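Local structure of putative oxidoreductase (Magnetospirillum magnetotacticum, 3C1A) at residues V11-G22 with E69-P79; H82-I90 with E108-A116. The protein has no established substrate but probably catalyses an NAD(P)-dependent oxidation or reduction, as a Rossmann-fold member of the GFO/IDH/MocA oxidoreductase family. All coordinates share one frame; numbering follows the deposited sequence. Where two conformers were deposited one is given.

Contact 1. Residues V11-G22 with E69-P79; sequences VRLALIGAGRWG and EVEAVIIATPP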
loop_
_atom_site.group_PDB
_atom_site.type_symbol
_atom_site.label_atom_id
_atom_site.label_comp_id
_atom_site.label_asym_id
_atom_site.label_seq_id
_atom_site.Cartn_x
_atom_site.Cartn_y
_atom_site.Cartn_z
ATOM N N VAL A 11 8.401 -8.109 19.995
ATOM C CA VAL A 11 8.189 -9.034 18.901
ATOM C C VAL A 11 9.424 -8.960 17.996
ATOM O O VAL A 11 9.867 -7.874 17.619
ATOM C CB VAL A 11 6.887 -8.702 18.111
ATOM C CG1 VAL A 11 6.798 -9.535 16.825
ATOM C CG2 VAL A 11 5.627 -8.910 19.003
ATOM N N ARG A 12 9.985 -10.116 17.662
ATOM C CA ARG A 12 11.262 -10.154 16.977
ATOM C C ARG A 12 11.040 -10.185 15.473
ATOM O O ARG A 12 10.573 -11.162 14.935
ATOM C CB ARG A 12 12.063 -11.328 17.513
ATOM C CG ARG A 12 12.245 -11.227 19.063
ATOM C CD ARG A 12 12.981 -12.425 19.616
ATOM N NE ARG A 12 12.224 -13.662 19.445
ATOM C CZ ARG A 12 11.275 -14.081 20.284
ATOM N NH1 ARG A 12 10.930 -13.379 21.364
ATOM N NH2 ARG A 12 10.639 -15.214 20.035
ATOM N N LEU A 13 11.340 -9.064 14.839
ATOM C CA LEU A 13 11.148 -8.859 13.421
ATOM C C LEU A 13 12.430 -8.899 12.669
ATOM O O LEU A 13 13.468 -8.518 13.177
ATOM C CB LEU A 13 10.500 -7.500 13.140
ATOM C CG LEU A 13 9.164 -7.180 13.768
ATOM C CD1 LEU A 13 8.736 -5.737 13.348
ATOM C CD2 LEU A 13 8.137 -8.219 13.373
ATOM N N ALA A 14 12.349 -9.357 11.424
ATOM C CA ALA A 14 13.484 -9.275 10.525
ATOM C C ALA A 14 13.042 -8.591 9.230
ATOM O O ALA A 14 11.871 -8.653 8.853
ATOM C CB ALA A 14 14.057 -10.660 10.248
ATOM N N LEU A 15 13.984 -7.921 8.569
ATOM C CA LEU A 15 13.696 -7.183 7.352
ATOM C C LEU A 15 14.539 -7.715 6.195
ATOM O O LEU A 15 15.780 -7.910 6.318
ATOM C CB LEU A 15 13.973 -5.700 7.591
ATOM C CG LEU A 15 13.888 -4.722 6.413
ATOM C CD1 LEU A 15 12.494 -4.746 5.817
ATOM C CD2 LEU A 15 14.275 -3.318 6.876
ATOM N N ILE A 16 13.866 -8.039 5.096
ATOM C CA ILE A 16 14.560 -8.452 3.922
ATOM C C ILE A 16 14.314 -7.285 2.963
ATOM O O ILE A 16 13.170 -7.037 2.563
ATOM C CB ILE A 16 14.080 -9.796 3.362
ATOM C CG1 ILE A 16 14.309 -10.913 4.401
ATOM C CG2 ILE A 16 14.798 -10.062 2.052
ATOM C CD1 ILE A 16 13.541 -12.180 4.151
ATOM N N GLY A 17 15.379 -6.552 2.648
ATOM C CA GLY A 17 15.286 -5.326 1.854
ATOM C C GLY A 17 16.216 -5.345 0.672
ATOM O O GLY A 17 17.315 -5.878 0.752
ATOM N N ALA A 18 15.775 -4.785 -0.445
ATOM C CA ALA A 18 16.647 -4.593 -1.600
ATOM C C ALA A 18 16.191 -3.356 -2.349
ATOM O O ALA A 18 14.989 -3.092 -2.453
ATOM C CB ALA A 18 16.614 -5.814 -2.512
ATOM N N GLY A 19 17.161 -2.581 -2.833
ATOM C CA GLY A 19 16.885 -1.410 -3.658
ATOM C C GLY A 19 16.386 -0.227 -2.856
ATOM O O GLY A 19 16.891 0.051 -1.760
ATOM N N ARG A 20 15.400 0.472 -3.423
ATOM C CA ARG A 20 14.749 1.629 -2.787
ATOM C C ARG A 20 13.582 1.204 -1.899
ATOM O O ARG A 20 12.944 2.039 -1.263
ATOM C CB ARG A 20 14.206 2.604 -3.860
ATOM C CG ARG A 20 12.959 2.092 -4.624
ATOM C CD ARG A 20 12.600 2.976 -5.815
ATOM N NE ARG A 20 11.749 2.301 -6.812
ATOM C CZ ARG A 20 10.412 2.336 -6.858
ATOM N NH1 ARG A 20 9.711 2.968 -5.935
ATOM N NH2 ARG A 20 9.766 1.698 -7.839
ATOM N N TRP A 21 13.299 -0.093 -1.878
ATOM C CA TRP A 21 12.030 -0.598 -1.366
ATOM C C TRP A 21 11.933 -0.634 0.171
ATOM O O TRP A 21 10.812 -0.643 0.723
ATOM C CB TRP A 21 11.729 -1.966 -2.013
ATOM C CG TRP A 21 11.662 -1.851 -3.528
ATOM C CD1 TRP A 21 12.687 -2.047 -4.412
ATOM C CD2 TRP A 21 10.531 -1.469 -4.311
ATOM N NE1 TRP A 21 12.260 -1.824 -5.692
ATOM C CE2 TRP A 21 10.943 -1.463 -5.665
ATOM C CE3 TRP A 21 9.207 -1.144 -4.005
ATOM C CZ2 TRP A 21 10.082 -1.136 -6.711
ATOM C CZ3 TRP A 21 8.342 -0.818 -5.046
ATOM C CH2 TRP A 21 8.787 -0.824 -6.389
ATOM N N GLY A 22 13.087 -0.636 0.854
ATOM C CA GLY A 22 13.149 -0.714 2.334
ATOM C C GLY A 22 13.327 0.642 3.009
ATOM O O GLY A 22 13.858 0.733 4.123
ATOM N N GLU A 69 14.790 -17.423 16.207
ATOM C CA GLU A 69 14.292 -16.312 17.019
ATOM C C GLU A 69 13.433 -15.290 16.249
ATOM O O GLU A 69 12.794 -14.449 16.857
ATOM C CB GLU A 69 15.470 -15.620 17.719
ATOM C CG GLU A 69 16.252 -14.479 16.974
ATOM C CD GLU A 69 17.099 -14.916 15.771
ATOM O OE1 GLU A 69 17.311 -16.140 15.553
ATOM O OE2 GLU A 69 17.558 -14.005 15.023
ATOM N N VAL A 70 13.419 -15.351 14.934
ATOM C CA VAL A 70 12.632 -14.389 14.155
ATOM C C VAL A 70 11.186 -14.814 14.238
ATOM O O VAL A 70 10.861 -15.945 13.913
ATOM C CB VAL A 70 13.094 -14.334 12.676
ATOM C CG1 VAL A 70 12.103 -13.572 11.836
ATOM C CG2 VAL A 70 14.489 -13.710 12.575
ATOM N N GLU A 71 10.315 -13.910 14.661
ATOM C CA GLU A 71 8.878 -14.210 14.739
ATOM C C GLU A 71 8.110 -13.866 13.447
ATOM O O GLU A 71 7.090 -14.488 13.147
ATOM C CB GLU A 71 8.267 -13.478 15.917
ATOM C CG GLU A 71 8.771 -14.021 17.239
ATOM C CD GLU A 71 8.122 -13.378 18.423
ATOM O OE1 GLU A 71 7.072 -13.880 18.872
ATOM O OE2 GLU A 71 8.694 -12.398 18.932
ATOM N N ALA A 72 8.602 -12.865 12.714
ATOM C CA ALA A 72 7.902 -12.277 11.573
ATOM C C ALA A 72 8.898 -11.600 10.643
ATOM O O ALA A 72 9.934 -11.133 11.085
ATOM C CB ALA A 72 6.838 -11.250 12.067
ATOM N N VAL A 73 8.578 -11.586 9.347
ATOM C CA VAL A 73 9.461 -11.048 8.302
ATOM C C VAL A 73 8.762 -9.906 7.547
ATOM O O VAL A 73 7.620 -10.070 7.107
ATOM C CB VAL A 73 9.862 -12.144 7.268
ATOM C CG1 VAL A 73 10.866 -11.595 6.268
ATOM C CG2 VAL A 73 10.427 -13.403 7.975
ATOM N N ILE A 74 9.444 -8.763 7.410
ATOM C CA ILE A 74 9.010 -7.705 6.532
ATOM C C ILE A 74 9.761 -7.849 5.177
ATOM O O ILE A 74 11.014 -7.843 5.125
ATOM C CB ILE A 74 9.299 -6.328 7.164
ATOM C CG1 ILE A 74 8.656 -6.231 8.563
ATOM C CG2 ILE A 74 8.860 -5.177 6.250
ATOM C CD1 ILE A 74 8.756 -4.819 9.205
ATOM N N ILE A 75 9.012 -8.020 4.096
ATOM C CA ILE A 75 9.585 -8.210 2.786
ATOM C C ILE A 75 9.440 -6.873 1.995
ATOM O O ILE A 75 8.358 -6.523 1.510
ATOM C CB ILE A 75 8.923 -9.466 2.069
ATOM C CG1 ILE A 75 9.203 -10.741 2.884
ATOM C CG2 ILE A 75 9.443 -9.636 0.693
ATOM C CD1 ILE A 75 8.272 -11.912 2.554
ATOM N N ALA A 76 10.548 -6.134 1.901
ATOM C CA ALA A 76 10.619 -4.866 1.188
ATOM C C ALA A 76 11.643 -4.968 0.034
ATOM O O ALA A 76 12.629 -4.256 -0.008
ATOM C CB ALA A 76 10.961 -3.772 2.170
ATOM N N THR A 77 11.400 -5.909 -0.877
ATOM C CA THR A 77 12.258 -6.180 -2.026
ATOM C C THR A 77 11.503 -5.756 -3.325
ATOM O O THR A 77 10.324 -5.419 -3.268
ATOM C CB THR A 77 12.654 -7.702 -2.084
ATOM O OG1 THR A 77 11.487 -8.523 -2.190
ATOM C CG2 THR A 77 13.464 -8.142 -0.848
ATOM N N PRO A 78 12.177 -5.775 -4.503
ATOM C CA PRO A 78 11.421 -5.465 -5.715
ATOM C C PRO A 78 10.272 -6.461 -5.830
ATOM O O PRO A 78 10.424 -7.613 -5.408
ATOM C CB PRO A 78 12.459 -5.662 -6.832
ATOM C CG PRO A 78 13.771 -5.364 -6.144
ATOM C CD PRO A 78 13.591 -6.038 -4.805
ATOM N N PRO A 79 9.128 -6.039 -6.380
ATOM C CA PRO A 79 7.931 -6.884 -6.323
ATOM C C PRO A 79 8.025 -8.196 -7.054
ATOM O O PRO A 79 7.396 -9.134 -6.623
ATOM C CB PRO A 79 6.831 -6.018 -6.950
ATOM C CG PRO A 79 7.457 -4.750 -7.350
ATOM C CD PRO A 79 8.897 -4.770 -7.084
HETATM O O HOH W 1 7.568 -15.612 21.355
#
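The indole of Trp-21 lies with one face over residues Thr-77 to Pro-79: Pro-78 CA sits 3.9 Å from the centroid of its five-membered ring, and Pro-79 CD 4.1 Å from that of its six-membered ring, two CH-pi contacts. The Arg-20 guanidinium lies over the opposite face, offset toward the rim, its NH2 paired with Asp-171; Ala-18 O lies in plane at the ring edge. At the other end of the strand pair the Arg-12 guanidinium is stacked on the Glu-71 carboxylate, the planes 12° apart. Glu-71 OE2 stands over the guanidinium centre, so its salt bridge to Arg-12 NH1 (3.4 Å) is one of charge alone, without an N-H aimed at the oxygen. Arg-12 NE donates to a lone pair of Glu-69 O, in the carbonyl plane, at 2.8 Å; the bend at chi3 (-65°) folds the arginine into this position.

Between these ends strands 11-17 and 72-76 run parallel, Ile-16 N meeting Ile-74 O almost straight (178°). Ile-16 CD1 presses on Val-73 CG1 at a tight 3.5 Å, while Leu-15 CD1 touches Ile-74 CG2 on the face that carries helix 25-31. This central strand pair of the Rossmann sheet leads into the GxGxxG-type motif at 17-22, which in related enzymes meets the dinucleotide. Glu-71 OE2 also accepts the backbone N-H of Arg-12 (N to OE2 2.9 Å) from its anti side, somewhat out of the carboxylate plane. Shared by this N-H, the Arg-12 guanidinium and Arg-292, the carboxylate is probably kept ionised where the strand pair begins.

Contact 2. Residues H82-I90 with E108-A116; sequences HAEITLAAI and EAEAVAAAA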
loop_
_atom_site.group_PDB
_atom_site.type_symbol
_atom_site.label_atom_id
_atom_site.label_comp_id
_atom_site.label_asym_id
_atom_site.label_seq_id
_atom_site.Cartn_x
_atom_site.Cartn_y
_atom_site.Cartn_z
ATOM N N HIS A 82 8.784 -10.850 -4.572
ATOM C CA HIS A 82 7.908 -11.041 -3.412
ATOM C C HIS A 82 7.424 -12.474 -3.234
ATOM O O HIS A 82 7.444 -12.980 -2.119
ATOM C CB HIS A 82 6.686 -10.127 -3.428
ATOM C CG HIS A 82 6.975 -8.681 -3.193
ATOM N ND1 HIS A 82 5.994 -7.718 -3.324
ATOM C CD2 HIS A 82 8.107 -8.026 -2.837
ATOM C CE1 HIS A 82 6.515 -6.536 -3.037
ATOM N NE2 HIS A 82 7.801 -6.692 -2.770
ATOM N N ALA A 83 6.960 -13.121 -4.301
ATOM C CA ALA A 83 6.341 -14.422 -4.171
ATOM C C ALA A 83 7.364 -15.461 -3.633
ATOM O O ALA A 83 7.056 -16.238 -2.739
ATOM C CB ALA A 83 5.761 -14.861 -5.526
ATOM N N GLU A 84 8.598 -15.451 -4.135
ATOM C CA GLU A 84 9.593 -16.458 -3.690
ATOM C C GLU A 84 9.912 -16.319 -2.197
ATOM O O GLU A 84 9.981 -17.290 -1.452
ATOM C CB GLU A 84 10.881 -16.272 -4.465
ATOM C CG GLU A 84 11.910 -17.317 -4.191
ATOM C CD GLU A 84 13.267 -17.003 -4.819
ATOM O OE1 GLU A 84 13.466 -15.871 -5.323
ATOM O OE2 GLU A 84 14.143 -17.898 -4.791
ATOM N N ILE A 85 10.110 -15.093 -1.768
ATOM C CA ILE A 85 10.505 -14.853 -0.366
ATOM C C ILE A 85 9.326 -15.093 0.565
ATOM O O ILE A 85 9.492 -15.694 1.637
ATOM C CB ILE A 85 11.066 -13.445 -0.168
ATOM C CG1 ILE A 85 12.235 -13.194 -1.118
ATOM C CG2 ILE A 85 11.490 -13.211 1.264
ATOM C CD1 ILE A 85 12.843 -11.828 -0.917
ATOM N N THR A 86 8.138 -14.661 0.144
ATOM C CA THR A 86 6.904 -14.882 0.921
ATOM C C THR A 86 6.581 -16.357 1.103
ATOM O O THR A 86 6.270 -16.799 2.174
ATOM C CB THR A 86 5.686 -14.139 0.284
ATOM O OG1 THR A 86 5.971 -12.733 0.160
ATOM C CG2 THR A 86 4.444 -14.332 1.095
ATOM N N LEU A 87 6.609 -17.117 0.025
ATOM C CA LEU A 87 6.436 -18.555 0.112
ATOM C C LEU A 87 7.425 -19.228 1.053
ATOM O O LEU A 87 7.026 -20.126 1.774
ATOM C CB LEU A 87 6.516 -19.156 -1.273
ATOM C CG LEU A 87 5.311 -18.808 -2.149
ATOM C CD1 LEU A 87 5.648 -19.135 -3.638
ATOM C CD2 LEU A 87 4.047 -19.541 -1.648
ATOM N N ALA A 88 8.682 -18.773 1.070
ATOM C CA ALA A 88 9.719 -19.313 1.968
ATOM C C ALA A 88 9.435 -18.965 3.396
ATOM O O ALA A 88 9.583 -19.788 4.275
ATOM C CB ALA A 88 11.079 -18.791 1.591
ATOM N N ALA A 89 9.032 -17.724 3.632
ATOM C CA ALA A 89 8.657 -17.292 4.970
ATOM C C ALA A 89 7.462 -18.063 5.529
ATOM O O ALA A 89 7.507 -18.530 6.664
ATOM C CB ALA A 89 8.391 -15.758 4.987
ATOM N N ILE A 90 6.416 -18.228 4.713
ATOM C CA ILE A 90 5.215 -18.993 5.089
ATOM C C ILE A 90 5.579 -20.432 5.431
ATOM O O ILE A 90 5.108 -20.961 6.437
ATOM C CB ILE A 90 4.155 -18.992 3.939
ATOM C CG1 ILE A 90 3.549 -17.582 3.749
ATOM C CG2 ILE A 90 3.029 -19.967 4.244
ATOM C CD1 ILE A 90 2.755 -17.395 2.436
ATOM N N GLU A 108 1.272 -15.899 -9.160
ATOM C CA GLU A 108 2.171 -15.841 -7.977
ATOM C C GLU A 108 1.379 -15.421 -6.738
ATOM O O GLU A 108 1.584 -15.945 -5.606
ATOM C CB GLU A 108 3.309 -14.827 -8.180
ATOM C CG GLU A 108 4.519 -15.366 -8.858
ATOM C CD GLU A 108 5.570 -14.331 -9.247
ATOM O OE1 GLU A 108 5.592 -13.157 -8.763
ATOM O OE2 GLU A 108 6.436 -14.743 -10.050
ATOM N N ALA A 109 0.505 -14.439 -6.958
ATOM C CA ALA A 109 -0.412 -13.949 -5.932
ATOM C C ALA A 109 -1.233 -15.120 -5.440
ATOM O O ALA A 109 -1.346 -15.346 -4.255
ATOM C CB ALA A 109 -1.313 -12.933 -6.522
ATOM N N GLU A 110 -1.806 -15.879 -6.368
ATOM C CA GLU A 110 -2.638 -17.032 -5.999
ATOM C C GLU A 110 -1.835 -18.117 -5.280
ATOM O O GLU A 110 -2.373 -18.793 -4.404
ATOM C CB GLU A 110 -3.329 -17.578 -7.248
ATOM C CG GLU A 110 -4.345 -16.581 -7.754
ATOM C CD GLU A 110 -4.919 -16.912 -9.097
ATOM O OE1 GLU A 110 -4.168 -17.389 -9.982
ATOM O OE2 GLU A 110 -6.129 -16.649 -9.278
ATOM N N ALA A 111 -0.552 -18.270 -5.613
ATOM C CA ALA A 111 0.314 -19.289 -4.976
ATOM C C ALA A 111 0.582 -18.948 -3.518
ATOM O O ALA A 111 0.558 -19.810 -2.617
ATOM C CB ALA A 111 1.618 -19.432 -5.700
ATOM N N VAL A 112 0.835 -17.670 -3.294
ATOM C CA VAL A 112 0.891 -17.103 -1.966
ATOM C C VAL A 112 -0.408 -17.259 -1.128
ATOM O O VAL A 112 -0.369 -17.794 -0.012
ATOM C CB VAL A 112 1.315 -15.627 -2.065
ATOM C CG1 VAL A 112 1.324 -14.990 -0.685
ATOM C CG2 VAL A 112 2.700 -15.508 -2.761
ATOM N N ALA A 113 -1.542 -16.777 -1.628
ATOM C CA ALA A 113 -2.866 -17.054 -1.030
ATOM C C ALA A 113 -3.050 -18.515 -0.574
ATOM O O ALA A 113 -3.492 -18.775 0.547
ATOM C CB ALA A 113 -3.989 -16.681 -2.022
ATOM N N ALA A 114 -2.728 -19.450 -1.461
ATOM C CA ALA A 114 -2.867 -20.881 -1.200
ATOM C C ALA A 114 -1.969 -21.371 -0.061
ATOM O O ALA A 114 -2.413 -22.173 0.762
ATOM C CB ALA A 114 -2.593 -21.669 -2.478
ATOM N N ALA A 115 -0.720 -20.898 -0.006
ATOM C CA ALA A 115 0.215 -21.285 1.042
ATOM C C ALA A 115 -0.185 -20.733 2.435
ATOM O O ALA A 115 -0.119 -21.448 3.434
ATOM C CB ALA A 115 1.645 -20.858 0.667
ATOM N N ALA A 116 -0.617 -19.481 2.470
ATOM C CA ALA A 116 -1.189 -18.850 3.655
ATOM C C ALA A 116 -2.401 -19.652 4.178
ATOM O O ALA A 116 -2.494 -19.930 5.353
ATOM C CB ALA A 116 -1.612 -17.398 3.310
HETATM O O HOH W 2 6.620 -11.652 -6.691
#
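Val-112 is the knob of this helix pair, set among Ala-83, Thr-86, Leu-87 and Ile-90 of helix 82-91. Its two methyls divide the work. CG1, anti to the backbone N (chi1 178°), meets Thr-86 CG2 at 3.7 Å, the two side chains crossing at about a right angle, while Val-112 CG2 reaches over Ala-83, 4.1 Å from its CA. Leu-87 and Ile-90 extend the seam toward the C-terminal ends: Leu-87 CD2 lies 3.6 Å from Ala-115 CB, and Ile-90 sets CG2 against the Ala-115 carbonyl, its extended CG1-CD1 branch (chi2 166°) reaching toward Val-112 O and Ala-116 N. Near the N-terminal ends Ala-83 CB rests on the aliphatic part of Glu-108, 3.6 Å from Glu-108 CG, and a water links Ala-83 N to Glu-108 OE1.

Thr-86 OG1 donates to His-82 O at 2.7 Å from above the carbonyl plane; that oxygen also accepts the N-H of Thr-86. An alanine at the Thr-86 position would keep neither CG2 nor OG1, and would probably leave Val-112 CG1 facing a gap and His-82 O with one donor fewer.

With axes 9.6 Å apart and 8° from parallel, these consecutive Rossmann helices flank the same side of the sheet, and Leu-301 of helix 301-314 also touches Val-112. Their match rests largely on the fit of methyls: by spending its hydroxyl on His-82 O, Thr-86 can present a purely apolar face to Val-112.

Contact 1 and contact 2 belong to one Rossmann domain, their centres about 14 Å apart: one face of the strand pair is met by helix 82-91, which packs beside helix 106-119 in the same helical layer. Strand 72-76 is followed, after the short connection 77-81, by helix 82-91, and the joint is tied by a probable hydrogen bond of 2.9 Å between Thr-77 O and His-82 NE2. Apolar contacts complete it, with Ile-85 CG2 3.7 Å from both Ile-16 CD1 and Ile-75 CD1. Thr-77 O thus lies between the Trp-21 face and the His-82 imidazole. In related enzymes the dinucleotide binds at the C-terminal ends of these strands, consistent with a cofactor site near 17-22 and 77-79.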